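Local coordinates for head completion protein gp6 (Enterobacteria phage HK97, PDB 3JVO) that joins head to tail in the virion, binding the portal protein and gp7 as a thirteen-subunit ring with an open channel for DNA ejection, at residues Ile9-Phe14 / Leu28-Ala33; Lys15-Phe20 / Leu65-Met70; Ala35-Cys40 / Gly61-Val66; Met41-Glu46 / Arg90-His95. All blocks are in the same frame, centred on the assembly; numbering follows the deposited sequence. Where two conformers were deposited one is given.

Contact 1: residues Ile9-Phe14 / Leu28-Ala33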
loop_
_atom_site.group_PDB
_atom_site.type_symbol
_atom_site.label_atom_id
_atom_site.label_comp_id
_atom_site.label_asym_id
_atom_site.label_seq_id
_atom_site.Cartn_x
_atom_site.Cartn_y
_atom_site.Cartn_z
ATOM N N ILE G 9 31.920 16.536 31.978
ATOM C CA ILE G 9 30.553 16.265 32.409
ATOM C C ILE G 9 30.615 15.218 33.488
ATOM O O ILE G 9 31.119 14.120 33.262
ATOM C CB ILE G 9 29.691 15.689 31.272
ATOM C CG1 ILE G 9 29.633 16.648 30.091
ATOM C CG2 ILE G 9 28.259 15.332 31.783
ATOM C CD1 ILE G 9 29.060 16.019 28.825
ATOM N N SER G 10 30.072 15.530 34.656
ATOM C CA SER G 10 30.137 14.593 35.782
ATOM C C SER G 10 29.372 13.297 35.499
ATOM O O SER G 10 28.452 13.266 34.691
ATOM C CB SER G 10 29.578 15.244 37.034
ATOM O OG SER G 10 28.171 15.379 36.895
ATOM N N LEU G 11 29.765 12.230 36.178
ATOM C CA LEU G 11 29.077 10.946 36.080
ATOM C C LEU G 11 27.605 11.072 36.470
ATOM O O LEU G 11 26.733 10.457 35.854
ATOM C CB LEU G 11 29.769 9.909 36.979
ATOM C CG LEU G 11 29.195 8.495 36.980
ATOM C CD1 LEU G 11 29.196 7.946 35.575
ATOM C CD2 LEU G 11 30.013 7.572 37.915
ATOM N N SER G 12 27.348 11.862 37.507
ATOM C CA SER G 12 26.003 12.195 37.929
ATOM C C SER G 12 25.162 12.777 36.788
ATOM O O SER G 12 24.018 12.389 36.608
ATOM C CB SER G 12 26.062 13.193 39.087
ATOM O OG SER G 12 24.754 13.550 39.496
ATOM N N LEU G 13 25.731 13.703 36.019
ATOM C CA LEU G 13 25.035 14.264 34.864
ATOM C C LEU G 13 24.796 13.248 33.750
ATOM O O LEU G 13 23.705 13.216 33.183
ATOM C CB LEU G 13 25.757 15.488 34.325
ATOM C CG LEU G 13 25.456 16.836 34.989
ATOM C CD1 LEU G 13 26.290 17.901 34.311
ATOM C CD2 LEU G 13 23.995 17.203 34.868
ATOM N N PHE G 14 25.791 12.418 33.438
ATOM C CA PHE G 14 25.583 11.341 32.451
ATOM C C PHE G 14 24.402 10.452 32.841
ATOM O O PHE G 14 23.573 10.129 32.002
ATOM C CB PHE G 14 26.824 10.473 32.278
ATOM C CG PHE G 14 27.845 11.068 31.402
ATOM C CD1 PHE G 14 27.605 11.228 30.030
ATOM C CD2 PHE G 14 29.068 11.492 31.931
ATOM C CE1 PHE G 14 28.557 11.803 29.204
ATOM C CE2 PHE G 14 30.031 12.068 31.104
ATOM C CZ PHE G 14 29.775 12.225 29.733
ATOM N N LEU G 28 30.570 0.543 33.409
ATOM C CA LEU G 28 30.009 0.519 32.056
ATOM C C LEU G 28 29.641 1.920 31.547
ATOM O O LEU G 28 30.050 2.333 30.441
ATOM C CB LEU G 28 28.791 -0.405 32.002
ATOM C CG LEU G 28 28.220 -0.590 30.588
ATOM C CD1 LEU G 28 29.129 -1.416 29.712
ATOM C CD2 LEU G 28 26.854 -1.252 30.719
ATOM N N ILE G 29 28.883 2.653 32.358
ATOM C CA ILE G 29 28.479 4.031 32.017
ATOM C C ILE G 29 29.691 4.928 31.724
ATOM O O ILE G 29 29.710 5.684 30.730
ATOM C CB ILE G 29 27.567 4.636 33.118
ATOM C CG1 ILE G 29 26.199 3.931 33.079
ATOM C CG2 ILE G 29 27.449 6.154 32.940
ATOM C CD1 ILE G 29 25.328 4.212 34.300
ATOM N N THR G 30 30.709 4.817 32.577
ATOM C CA THR G 30 31.981 5.525 32.374
ATOM C C THR G 30 32.631 5.178 31.032
ATOM O O THR G 30 33.167 6.076 30.349
ATOM C CB THR G 30 32.967 5.294 33.548
ATOM O OG1 THR G 30 32.365 5.780 34.761
ATOM C CG2 THR G 30 34.303 6.018 33.320
ATOM N N LEU G 31 32.564 3.900 30.638
ATOM C CA LEU G 31 33.122 3.467 29.356
ATOM C C LEU G 31 32.370 4.111 28.175
ATOM O O LEU G 31 32.985 4.576 27.198
ATOM C CB LEU G 31 33.132 1.931 29.262
ATOM C CG LEU G 31 33.751 1.276 28.021
ATOM C CD1 LEU G 31 33.947 -0.266 28.153
ATOM C CD2 LEU G 31 32.905 1.593 26.739
ATOM N N TYR G 32 31.046 4.169 28.273
ATOM C CA TYR G 32 30.239 4.806 27.238
ATOM C C TYR G 32 30.565 6.303 27.138
ATOM O O TYR G 32 30.653 6.855 26.047
ATOM C CB TYR G 32 28.742 4.667 27.534
ATOM C CG TYR G 32 28.149 3.260 27.455
ATOM C CD1 TYR G 32 28.682 2.288 26.618
ATOM C CD2 TYR G 32 27.034 2.926 28.229
ATOM C CE1 TYR G 32 28.117 0.993 26.547
ATOM C CE2 TYR G 32 26.466 1.640 28.179
ATOM C CZ TYR G 32 26.993 0.690 27.337
ATOM O OH TYR G 32 26.410 -0.573 27.291
ATOM N N ALA G 33 30.720 6.941 28.286
ATOM C CA ALA G 33 31.034 8.371 28.365
ATOM C C ALA G 33 32.384 8.637 27.714
ATOM O O ALA G 33 32.527 9.587 26.950
ATOM C CB ALA G 33 31.034 8.838 29.804
#

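Contact 2: residues Lys15-Phe20 / Leu65-Met70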
loop_
_atom_site.group_PDB
_atom_site.type_symbol
_atom_site.label_atom_id
_atom_site.label_comp_id
_atom_site.label_asym_id
_atom_site.label_seq_id
_atom_site.Cartn_x
_atom_site.Cartn_y
_atom_site.Cartn_z
ATOM N N LYS G 15 24.319 10.091 34.118
ATOM C CA LYS G 15 23.232 9.261 34.602
ATOM C C LYS G 15 21.874 9.926 34.499
ATOM O O LYS G 15 20.883 9.261 34.234
ATOM C CB LYS G 15 23.476 8.837 36.038
ATOM C CG LYS G 15 24.618 7.818 36.202
ATOM C CD LYS G 15 24.516 7.205 37.598
ATOM C CE LYS G 15 25.861 7.008 38.223
ATOM N NZ LYS G 15 25.791 6.549 39.674
ATOM N N GLN G 16 21.825 11.231 34.736
ATOM C CA GLN G 16 20.589 11.986 34.552
ATOM C C GLN G 16 20.184 12.055 33.071
ATOM O O GLN G 16 19.009 12.030 32.761
ATOM C CB GLN G 16 20.732 13.390 35.142
ATOM C CG GLN G 16 20.805 13.378 36.682
ATOM C CD GLN G 16 21.071 14.741 37.263
ATOM O OE1 GLN G 16 21.321 15.702 36.544
ATOM N NE2 GLN G 16 21.006 14.839 38.574
ATOM N N GLN G 17 21.159 12.123 32.166
ATOM C CA GLN G 17 20.865 12.123 30.730
ATOM C C GLN G 17 20.027 10.897 30.377
ATOM O O GLN G 17 19.032 10.991 29.651
ATOM C CB GLN G 17 22.179 12.147 29.911
ATOM C CG GLN G 17 22.007 11.989 28.393
ATOM C CD GLN G 17 21.382 13.220 27.773
ATOM O OE1 GLN G 17 21.173 14.224 28.463
ATOM N NE2 GLN G 17 21.068 13.152 26.475
ATOM N N ILE G 18 20.421 9.747 30.915
ATOM C CA ILE G 18 19.724 8.510 30.630
ATOM C C ILE G 18 18.674 8.121 31.687
ATOM O O ILE G 18 18.126 7.026 31.615
ATOM C CB ILE G 18 20.698 7.340 30.434
ATOM C CG1 ILE G 18 21.690 7.241 31.614
ATOM C CG2 ILE G 18 21.382 7.457 29.061
ATOM C CD1 ILE G 18 22.587 6.003 31.567
ATOM N N GLU G 19 18.408 9.002 32.648
ATOM C CA GLU G 19 17.427 8.740 33.714
ATOM C C GLU G 19 17.709 7.413 34.402
ATOM O O GLU G 19 16.823 6.586 34.553
ATOM C CB GLU G 19 15.989 8.777 33.163
ATOM C CG GLU G 19 15.586 10.162 32.628
ATOM C CD GLU G 19 14.303 10.165 31.769
ATOM O OE1 GLU G 19 13.445 9.243 31.904
ATOM O OE2 GLU G 19 14.137 11.126 30.974
ATOM N N PHE G 20 18.964 7.215 34.790
ATOM C CA PHE G 20 19.422 5.958 35.380
ATOM C C PHE G 20 19.860 6.223 36.824
ATOM O O PHE G 20 20.859 6.900 37.061
ATOM C CB PHE G 20 20.586 5.386 34.549
ATOM C CG PHE G 20 20.964 3.956 34.901
ATOM C CD1 PHE G 20 20.190 2.887 34.470
ATOM C CD2 PHE G 20 22.111 3.689 35.650
ATOM C CE1 PHE G 20 20.540 1.565 34.787
ATOM C CE2 PHE G 20 22.477 2.370 35.970
ATOM C CZ PHE G 20 21.683 1.303 35.535
ATOM N N LEU G 65 24.463 13.130 23.668
ATOM C CA LEU G 65 23.601 12.401 22.729
ATOM C C LEU G 65 24.250 11.093 22.273
ATOM O O LEU G 65 23.596 10.041 22.158
ATOM C CB LEU G 65 23.259 13.273 21.527
ATOM C CG LEU G 65 22.350 14.495 21.767
ATOM C CD1 LEU G 65 22.475 15.429 20.594
ATOM C CD2 LEU G 65 20.907 14.015 21.929
ATOM N N VAL G 66 25.542 11.160 22.021
ATOM C CA VAL G 66 26.282 9.982 21.575
ATOM C C VAL G 66 26.323 8.963 22.728
ATOM O O VAL G 66 26.138 7.776 22.510
ATOM C CB VAL G 66 27.696 10.373 21.043
ATOM C CG1 VAL G 66 28.547 9.107 20.717
ATOM C CG2 VAL G 66 27.544 11.222 19.804
ATOM N N PHE G 67 26.583 9.446 23.940
ATOM C CA PHE G 67 26.631 8.604 25.147
ATOM C C PHE G 67 25.293 7.882 25.364
ATOM O O PHE G 67 25.253 6.665 25.585
ATOM C CB PHE G 67 26.992 9.453 26.387
ATOM C CG PHE G 67 26.528 8.841 27.697
ATOM C CD1 PHE G 67 27.310 7.904 28.360
ATOM C CD2 PHE G 67 25.286 9.170 28.234
ATOM C CE1 PHE G 67 26.847 7.311 29.546
ATOM C CE2 PHE G 67 24.828 8.597 29.432
ATOM C CZ PHE G 67 25.609 7.677 30.085
ATOM N N ALA G 68 24.192 8.629 25.321
ATOM C CA ALA G 68 22.893 8.008 25.562
ATOM C C ALA G 68 22.578 6.985 24.453
ATOM O O ALA G 68 21.985 5.958 24.710
ATOM C CB ALA G 68 21.784 9.083 25.683
ATOM N N ASP G 69 22.998 7.251 23.216
ATOM C CA ASP G 69 22.772 6.259 22.160
ATOM C C ASP G 69 23.455 4.914 22.489
ATOM O O ASP G 69 22.824 3.864 22.397
ATOM C CB ASP G 69 23.214 6.780 20.800
ATOM C CG ASP G 69 22.916 5.809 19.696
ATOM O OD1 ASP G 69 21.715 5.504 19.451
ATOM O OD2 ASP G 69 23.895 5.322 19.085
HETATM N N MSE G 70 24.720 4.951 22.907
HETATM C CA MSE G 70 25.444 3.752 23.385
HETATM C C MSE G 70 24.729 3.019 24.513
HETATM O O MSE G 70 24.691 1.793 24.567
HETATM C CB MSE G 70 26.840 4.126 23.893
HETATM C CG MSE G 70 27.766 4.674 22.834
HETATM SE SE MSE G 70 28.059 3.366 21.422
HETATM C CE MSE G 70 28.902 1.915 22.455
#

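Contact 3: residues Ala35-Cys40 / Gly61-Val66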
loop_
_atom_site.group_PDB
_atom_site.type_symbol
_atom_site.label_atom_id
_atom_site.label_comp_id
_atom_site.label_asym_id
_atom_site.label_seq_id
_atom_site.Cartn_x
_atom_site.Cartn_y
_atom_site.Cartn_z
ATOM N N ALA G 35 33.916 6.717 25.498
ATOM C CA ALA G 35 33.787 6.412 24.089
ATOM C C ALA G 35 33.134 7.575 23.351
ATOM O O ALA G 35 33.573 7.946 22.270
ATOM C CB ALA G 35 32.984 5.142 23.888
ATOM N N ALA G 36 32.073 8.138 23.925
ATOM C CA ALA G 36 31.363 9.248 23.293
ATOM C C ALA G 36 32.240 10.486 23.198
ATOM O O ALA G 36 32.199 11.218 22.207
ATOM C CB ALA G 36 30.120 9.567 24.056
ATOM N N PHE G 37 33.000 10.741 24.256
ATOM C CA PHE G 37 33.876 11.895 24.297
ATOM C C PHE G 37 35.006 11.740 23.294
ATOM O O PHE G 37 35.277 12.667 22.522
ATOM C CB PHE G 37 34.432 12.089 25.702
ATOM C CG PHE G 37 35.277 13.332 25.866
ATOM C CD1 PHE G 37 34.696 14.608 25.831
ATOM C CD2 PHE G 37 36.640 13.225 26.115
ATOM C CE1 PHE G 37 35.495 15.767 25.999
ATOM C CE2 PHE G 37 37.444 14.367 26.291
ATOM C CZ PHE G 37 36.870 15.634 26.230
ATOM N N ASP G 38 35.653 10.576 23.306
ATOM C CA ASP G 38 36.712 10.245 22.351
ATOM C C ASP G 38 36.213 10.465 20.911
ATOM O O ASP G 38 36.867 11.114 20.092
ATOM C CB ASP G 38 37.175 8.798 22.571
ATOM C CG ASP G 38 38.253 8.360 21.577
ATOM O OD1 ASP G 38 39.163 9.162 21.293
ATOM O OD2 ASP G 38 38.209 7.213 21.089
ATOM N N TYR G 39 35.023 9.958 20.624
ATOM C CA TYR G 39 34.432 10.091 19.293
ATOM C C TYR G 39 34.212 11.563 18.927
ATOM O O TYR G 39 34.643 12.009 17.858
ATOM C CB TYR G 39 33.122 9.295 19.208
ATOM C CG TYR G 39 32.381 9.490 17.907
ATOM C CD1 TYR G 39 32.725 8.760 16.775
ATOM C CD2 TYR G 39 31.349 10.423 17.810
ATOM C CE1 TYR G 39 32.065 8.961 15.576
ATOM C CE2 TYR G 39 30.684 10.628 16.629
ATOM C CZ TYR G 39 31.045 9.902 15.519
ATOM O OH TYR G 39 30.373 10.111 14.348
ATOM N N CYS G 40 33.554 12.319 19.811
ATOM C CA CYS G 40 33.267 13.715 19.502
ATOM C C CYS G 40 34.531 14.573 19.360
ATOM O O CYS G 40 34.589 15.422 18.475
ATOM C CB CYS G 40 32.289 14.335 20.501
ATOM S SG CYS G 40 30.633 13.594 20.439
ATOM N N GLY G 61 26.771 18.952 24.531
ATOM C CA GLY G 61 25.481 18.469 24.066
ATOM C C GLY G 61 25.595 17.261 23.158
ATOM O O GLY G 61 24.841 16.296 23.325
ATOM N N ALA G 62 26.522 17.307 22.201
ATOM C CA ALA G 62 26.755 16.147 21.337
ATOM C C ALA G 62 27.246 14.898 22.094
ATOM O O ALA G 62 26.800 13.789 21.817
ATOM C CB ALA G 62 27.720 16.496 20.165
ATOM N N VAL G 63 28.168 15.070 23.035
ATOM C CA VAL G 63 28.686 13.940 23.800
ATOM C C VAL G 63 27.536 13.247 24.559
ATOM O O VAL G 63 27.447 12.025 24.601
ATOM C CB VAL G 63 29.791 14.396 24.794
ATOM C CG1 VAL G 63 30.149 13.264 25.786
ATOM C CG2 VAL G 63 31.054 14.884 24.044
ATOM N N LEU G 64 26.662 14.047 25.153
ATOM C CA LEU G 64 25.497 13.510 25.855
ATOM C C LEU G 64 24.630 12.678 24.916
ATOM O O LEU G 64 24.138 11.621 25.305
ATOM C CB LEU G 64 24.666 14.626 26.470
ATOM C CG LEU G 64 25.187 15.295 27.745
ATOM C CD1 LEU G 64 24.213 16.434 28.123
ATOM C CD2 LEU G 64 25.322 14.315 28.927
ATOM N N LEU G 65 24.463 13.130 23.668
ATOM C CA LEU G 65 23.601 12.401 22.729
ATOM C C LEU G 65 24.250 11.093 22.273
ATOM O O LEU G 65 23.596 10.041 22.158
ATOM C CB LEU G 65 23.259 13.273 21.527
ATOM C CG LEU G 65 22.350 14.495 21.767
ATOM C CD1 LEU G 65 22.475 15.429 20.594
ATOM C CD2 LEU G 65 20.907 14.015 21.929
ATOM N N VAL G 66 25.542 11.160 22.021
ATOM C CA VAL G 66 26.282 9.982 21.575
ATOM C C VAL G 66 26.323 8.963 22.728
ATOM O O VAL G 66 26.138 7.776 22.510
ATOM C CB VAL G 66 27.696 10.373 21.043
ATOM C CG1 VAL G 66 28.547 9.107 20.717
ATOM C CG2 VAL G 66 27.544 11.222 19.804
#

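Contact 4: residues Met41-Glu46 / Arg90-His95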
loop_
_atom_site.group_PDB
_atom_site.type_symbol
_atom_site.label_atom_id
_atom_site.label_comp_id
_atom_site.label_asym_id
_atom_site.label_seq_id
_atom_site.Cartn_x
_atom_site.Cartn_y
_atom_site.Cartn_z
HETATM N N MSE G 41 35.526 14.340 20.218
HETATM C CA MSE G 41 36.844 14.978 20.125
HETATM C C MSE G 41 37.575 14.700 18.802
HETATM O O MSE G 41 38.087 15.624 18.174
HETATM C CB MSE G 41 37.744 14.543 21.285
HETATM C CG MSE G 41 37.296 15.024 22.649
HETATM SE SE MSE G 41 37.276 16.992 22.778
HETATM C CE MSE G 41 35.397 17.325 22.639
ATOM N N ARG G 42 37.645 13.436 18.396
ATOM C CA ARG G 42 38.294 13.090 17.137
ATOM C C ARG G 42 37.572 13.752 15.977
ATOM O O ARG G 42 38.201 14.313 15.089
ATOM C CB ARG G 42 38.361 11.578 16.935
ATOM C CG ARG G 42 39.375 10.856 17.820
ATOM C CD ARG G 42 40.811 11.023 17.347
ATOM N NE ARG G 42 40.997 10.620 15.949
ATOM C CZ ARG G 42 42.127 10.110 15.451
ATOM N NH1 ARG G 42 43.184 9.907 16.235
ATOM N NH2 ARG G 42 42.199 9.785 14.164
ATOM N N TRP G 43 36.243 13.729 16.034
ATOM C CA TRP G 43 35.411 14.273 14.978
ATOM C C TRP G 43 35.585 15.774 14.826
ATOM O O TRP G 43 35.712 16.250 13.711
ATOM C CB TRP G 43 33.956 13.956 15.241
ATOM C CG TRP G 43 33.113 14.070 14.046
ATOM C CD1 TRP G 43 32.752 13.053 13.200
ATOM C CD2 TRP G 43 32.492 15.265 13.535
ATOM N NE1 TRP G 43 31.929 13.541 12.197
ATOM C CE2 TRP G 43 31.763 14.896 12.374
ATOM C CE3 TRP G 43 32.481 16.613 13.937
ATOM C CZ2 TRP G 43 31.023 15.831 11.616
ATOM C CZ3 TRP G 43 31.752 17.546 13.171
ATOM C CH2 TRP G 43 31.025 17.141 12.035
ATOM N N CYS G 44 35.559 16.508 15.944
ATOM C CA CYS G 44 35.820 17.952 15.949
ATOM C C CYS G 44 37.279 18.285 15.615
ATOM O O CYS G 44 37.550 19.282 14.936
ATOM C CB CYS G 44 35.447 18.556 17.295
ATOM S SG CYS G 44 33.694 18.525 17.598
ATOM N N ASP G 45 38.205 17.463 16.116
ATOM C CA ASP G 45 39.626 17.552 15.751
ATOM C C ASP G 45 40.205 18.959 16.026
ATOM O O ASP G 45 40.868 19.557 15.170
ATOM C CB ASP G 45 39.795 17.128 14.275
ATOM C CG ASP G 45 41.258 16.931 13.866
ATOM O OD1 ASP G 45 42.072 16.471 14.705
ATOM O OD2 ASP G 45 41.584 17.230 12.692
ATOM N N GLU G 46 39.948 19.464 17.231
ATOM C CA GLU G 46 40.337 20.811 17.643
ATOM C C GLU G 46 41.474 20.798 18.673
ATOM O O GLU G 46 41.226 20.580 19.865
ATOM C CB GLU G 46 39.130 21.581 18.201
ATOM C CG GLU G 46 39.496 22.955 18.769
ATOM C CD GLU G 46 40.173 23.835 17.743
ATOM O OE1 GLU G 46 39.459 24.302 16.837
ATOM O OE2 GLU G 46 41.410 24.043 17.832
ATOM N N ARG G 90 25.036 18.230 14.041
ATOM C CA ARG G 90 24.892 19.689 13.991
ATOM C C ARG G 90 25.576 20.382 15.170
ATOM O O ARG G 90 26.295 21.351 14.978
ATOM C CB ARG G 90 23.413 20.104 13.850
ATOM C CG ARG G 90 22.911 19.846 12.431
ATOM C CD ARG G 90 21.406 19.935 12.260
ATOM N NE ARG G 90 21.046 19.442 10.924
ATOM C CZ ARG G 90 19.806 19.264 10.464
ATOM N NH1 ARG G 90 18.739 19.545 11.211
ATOM N NH2 ARG G 90 19.631 18.793 9.240
HETATM N N MSE G 91 25.394 19.852 16.374
HETATM C CA MSE G 91 26.094 20.369 17.550
HETATM C C MSE G 91 27.612 20.332 17.349
HETATM O O MSE G 91 28.307 21.233 17.773
HETATM C CB MSE G 91 25.756 19.545 18.794
HETATM C CG MSE G 91 24.309 19.630 19.274
HETATM SE SE MSE G 91 24.041 21.268 20.254
HETATM C CE MSE G 91 22.839 20.434 21.477
HETATM N N MSE G 92 28.112 19.276 16.711
HETATM C CA MSE G 92 29.560 19.098 16.487
HETATM C C MSE G 92 30.106 19.951 15.331
HETATM O O MSE G 92 31.236 20.440 15.380
HETATM C CB MSE G 92 29.863 17.625 16.211
HETATM C CG MSE G 92 30.098 16.751 17.434
HETATM SE SE MSE G 92 30.500 14.920 16.860
HETATM C CE MSE G 92 28.793 14.273 16.232
ATOM N N PHE G 93 29.295 20.125 14.292
ATOM C CA PHE G 93 29.732 20.753 13.040
ATOM C C PHE G 93 30.193 22.184 13.281
ATOM O O PHE G 93 31.189 22.624 12.723
ATOM C CB PHE G 93 28.591 20.692 12.012
ATOM C CG PHE G 93 28.864 21.438 10.722
ATOM C CD1 PHE G 93 29.452 20.792 9.635
ATOM C CD2 PHE G 93 28.493 22.781 10.582
ATOM C CE1 PHE G 93 29.686 21.486 8.439
ATOM C CE2 PHE G 93 28.725 23.472 9.399
ATOM C CZ PHE G 93 29.322 22.825 8.328
ATOM N N ILE G 94 29.462 22.890 14.140
ATOM C CA ILE G 94 29.740 24.300 14.432
ATOM C C ILE G 94 31.011 24.505 15.286
ATOM O O ILE G 94 31.439 25.636 15.509
ATOM C CB ILE G 94 28.490 25.021 15.021
ATOM C CG1 ILE G 94 27.858 24.205 16.137
ATOM C CG2 ILE G 94 27.448 25.260 13.946
ATOM C CD1 ILE G 94 28.134 24.730 17.486
ATOM N N HIS G 95 31.618 23.405 15.733
ATOM C CA HIS G 95 32.904 23.450 16.447
ATOM C C HIS G 95 33.973 22.558 15.807
ATOM O O HIS G 95 34.976 22.191 16.434
ATOM C CB HIS G 95 32.717 23.128 17.929
ATOM C CG HIS G 95 32.134 24.260 18.714
ATOM N ND1 HIS G 95 30.875 24.207 19.275
ATOM C CD2 HIS G 95 32.629 25.483 19.012
ATOM C CE1 HIS G 95 30.625 25.346 19.894
ATOM N NE2 HIS G 95 31.673 26.138 19.748
#

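Contact 1: residues Ile9-Phe14 / Leu28-Ala33
In the gp6/gp15 head completion fold, a small bundle of helices, the short helix 11-17 packs here against the long helix 26-44. Ile9, still in the loop before the helix, lays CG2 over one face of the Phe14 ring, about 3.8 Å above its plane and toward the rim, and so backs the ring on the side turned from helix 26-44. Ser10 is the N-cap: its OG accepts a hydrogen bond from Leu13 N (3.1 Å, with an N-H...O angle of 157°), occupying an amide that has no earlier turn to bond to. Serine suits this place because its short side chain reaches the first turn, and the cap marks the start of the helix.

Leu11 follows, CG anti to the backbone N (chi1 -179°), which carries a methyl across the gap although the CB bond does not aim there. Leu11 CD1 meets Ile29 CG2 at 3.6 Å, the two side chains crossing at about a right angle, and also touches the OG1 side of Thr30. That hydroxyl is tied to Asp26 O in its own helix, so its polar end is satisfied while the residue packs against leucine.

Phe14 closes the segment and faces helix 26-44 directly. The ring, flanked by Ile9 on one side, takes Ala33 on the opposite face; a bare methyl is small enough to let the aromatic plane come close to the helix. This is a CH-pi contact, Ala33 CB standing 3.7 Å from the centroid of the Phe14 ring and 15° off the normal.

Contact 2: residues Lys15-Phe20 / Leu65-Met70
Ile18 has its CG1 branch in the crowded position between the backbone N and the carbonyl carbon (chi1 52°), which sets CG2 anti to the carbonyl carbon and turns it to helix 57-72. Phe67, with CG anti to its N (chi1 157°), extends its ring to meet it. The junction lies where helix 11-17 ends in a Schellman motif: Phe20 N bonds to Lys15 O and Glu19 N to Gln16 O, with Glu19 as the C-prime residue at positive phi. Ile18, the first residue to leave helical angles, meets the neighbouring helix at this turn.

Both branches of Ile18 are used. Ile18 CG2 sits 3.6 Å from Phe67 CE2, and CD1 reaches the ring tip at CZ, so the beta-branched side chain crosses the aromatic one at about a right angle. Phe67 is wide enough to serve two helices, since its ring also meets Phe14 and touches Ile29 and Tyr32 of helix 26-44.

Gln17 has CG anti to the backbone N (chi1 173°), which puts this methylene at the edge of the Phe67 ring, near the ring plane; the bend at chi2 then directs the amide beyond it. That amide is buried but well supplied by a neighbouring subunit: OE1 bonds to Tyr32 OH and NE2 to Arg74 O of that chain. Glutamine thus gives its aliphatic part to the core of its own chain and its polar end to the interface between subunits. Alanine keeps the approach short at position 68, its methyl receiving both partners: Ala68 CB is 3.8 Å from Ile18 CG2 and 4.0 Å from Gln17 CG.

Contact 3: residues Ala35-Cys40 / Gly61-Val66
Helix segments 35-40 and 61-66 run in broadly opposing directions, 130° between them, and their axes come within 8.5 Å, closest in backbone terms at Ala36 and Val66. Such proximity suits small residues. Ala36 points its methyl at the other helix, where CB rests 3.7 Å from Val63 O and equally near Val66 CG1, so that backbone and side chain of the partner both touch it.

Val63 stands between Ala36 and the next turn. With CG1 anti to the backbone N (chi1 169°), that methyl faces Ala36, while Val63 CG2 is 3.8 Å from Cys40 CB and also lies at the edge of the Phe37 ring, near its plane, by CD1. Two beta branches thus let one valine bridge two turns of helix 26-44. The pairing of helices 26-44 and 57-72 forms the middle of this small helical domain: the centre of the contact is about 2 Å from the centre of the chain, and every touching residue is buried.

Val66, one turn further, likewise splits its methyls: CG1 goes to Ala36 and, obliquely, to the Tyr39 ring, whereas CG2 reaches the sulfur, at 3.9 Å from Cys40 SG. With chi1 at -66°, SG stands anti to the carbonyl carbon and turns to the partner helix; a single sulfur is compact enough for helices this close. There it packs beside the small Ala62, and Cys40 SG lies 4.1 Å from Ala62 CB.

Contact 4: residues Met41-Glu46 / Arg90-His95
Met92, present as selenomethionine, and Trp43 form the first shell. The selenium lies over one face of the indole, about 3.6 Å above its plane and toward the rim, in a Met-aromatic contact: Met92 SE is 4.3 Å from the centroid of the five-membered ring of Trp43, obliquely placed at 35° off the normal. Nearer its root, Met92 CB is 3.6 Å from Trp43 CZ3, so the long, unbranched chain, flexible enough to fit a broad ring, crosses the indole obliquely and touches it at CB and at SE. The bend at chi3 (-72°) sets the terminal methyl off the line of the chain. At the far end of the six-membered ring, Trp43 CZ3 comes 3.7 Å from Phe93 N, and Trp43 CH2 4.3 Å from Phe93 CB; the CB bond of Phe93 points away from segment 41-46.

Cys44, one residue on from Trp43, adds a smaller side chain. Cys44 SG is 4.0 Å from Met92 CG and also near Met92 O, while Cys44 CB packs on the carbonyl of His95 at 3.8 Å from its O.

These contacts join the C-terminal end of the long helix 26-44 to the last helix, 87-93, closing the helical domain near the end of the modelled chain. Trp43 is placed by chi1 of -161°, CG anti to the backbone N, which swings the indole toward helix 87-93. Arg96 makes a cation-pi contact with the same indole, and Met92 packs further on Tyr39, Cys40 and Ala62. On the backbone, helix 26-44 stops after Cys44: Asp45 takes positive phi, with Asp45 N still bonded to Met41 O at 2.8 Å.

In the fold
Helix 26-44 carries three of the four contacts: contact 1 uses its N-terminal half, contact 3 its middle and contact 4 its end, while helix 57-72 links contacts 2 and 3, which share Leu65 and Val66. Contact 3 sits at the chain's centre with the centres of the other three about 10 Å off. Contacts 1 and 4 are about 20 Å apart between centres, on opposite sides of that centre. Contacts 1 and 2 touch, Phe14 O lying 3.2 Å from Phe67 CE2; contact 4 meets contact 3 at Met92. Along the chain, contact 1 closes before contact 3 opens, whereas contacts 1 and 2, 2 and 4, and 3 and 4 interleave. One continuous core results, which adjoins neighbouring subunits of the thirteen-membered ring.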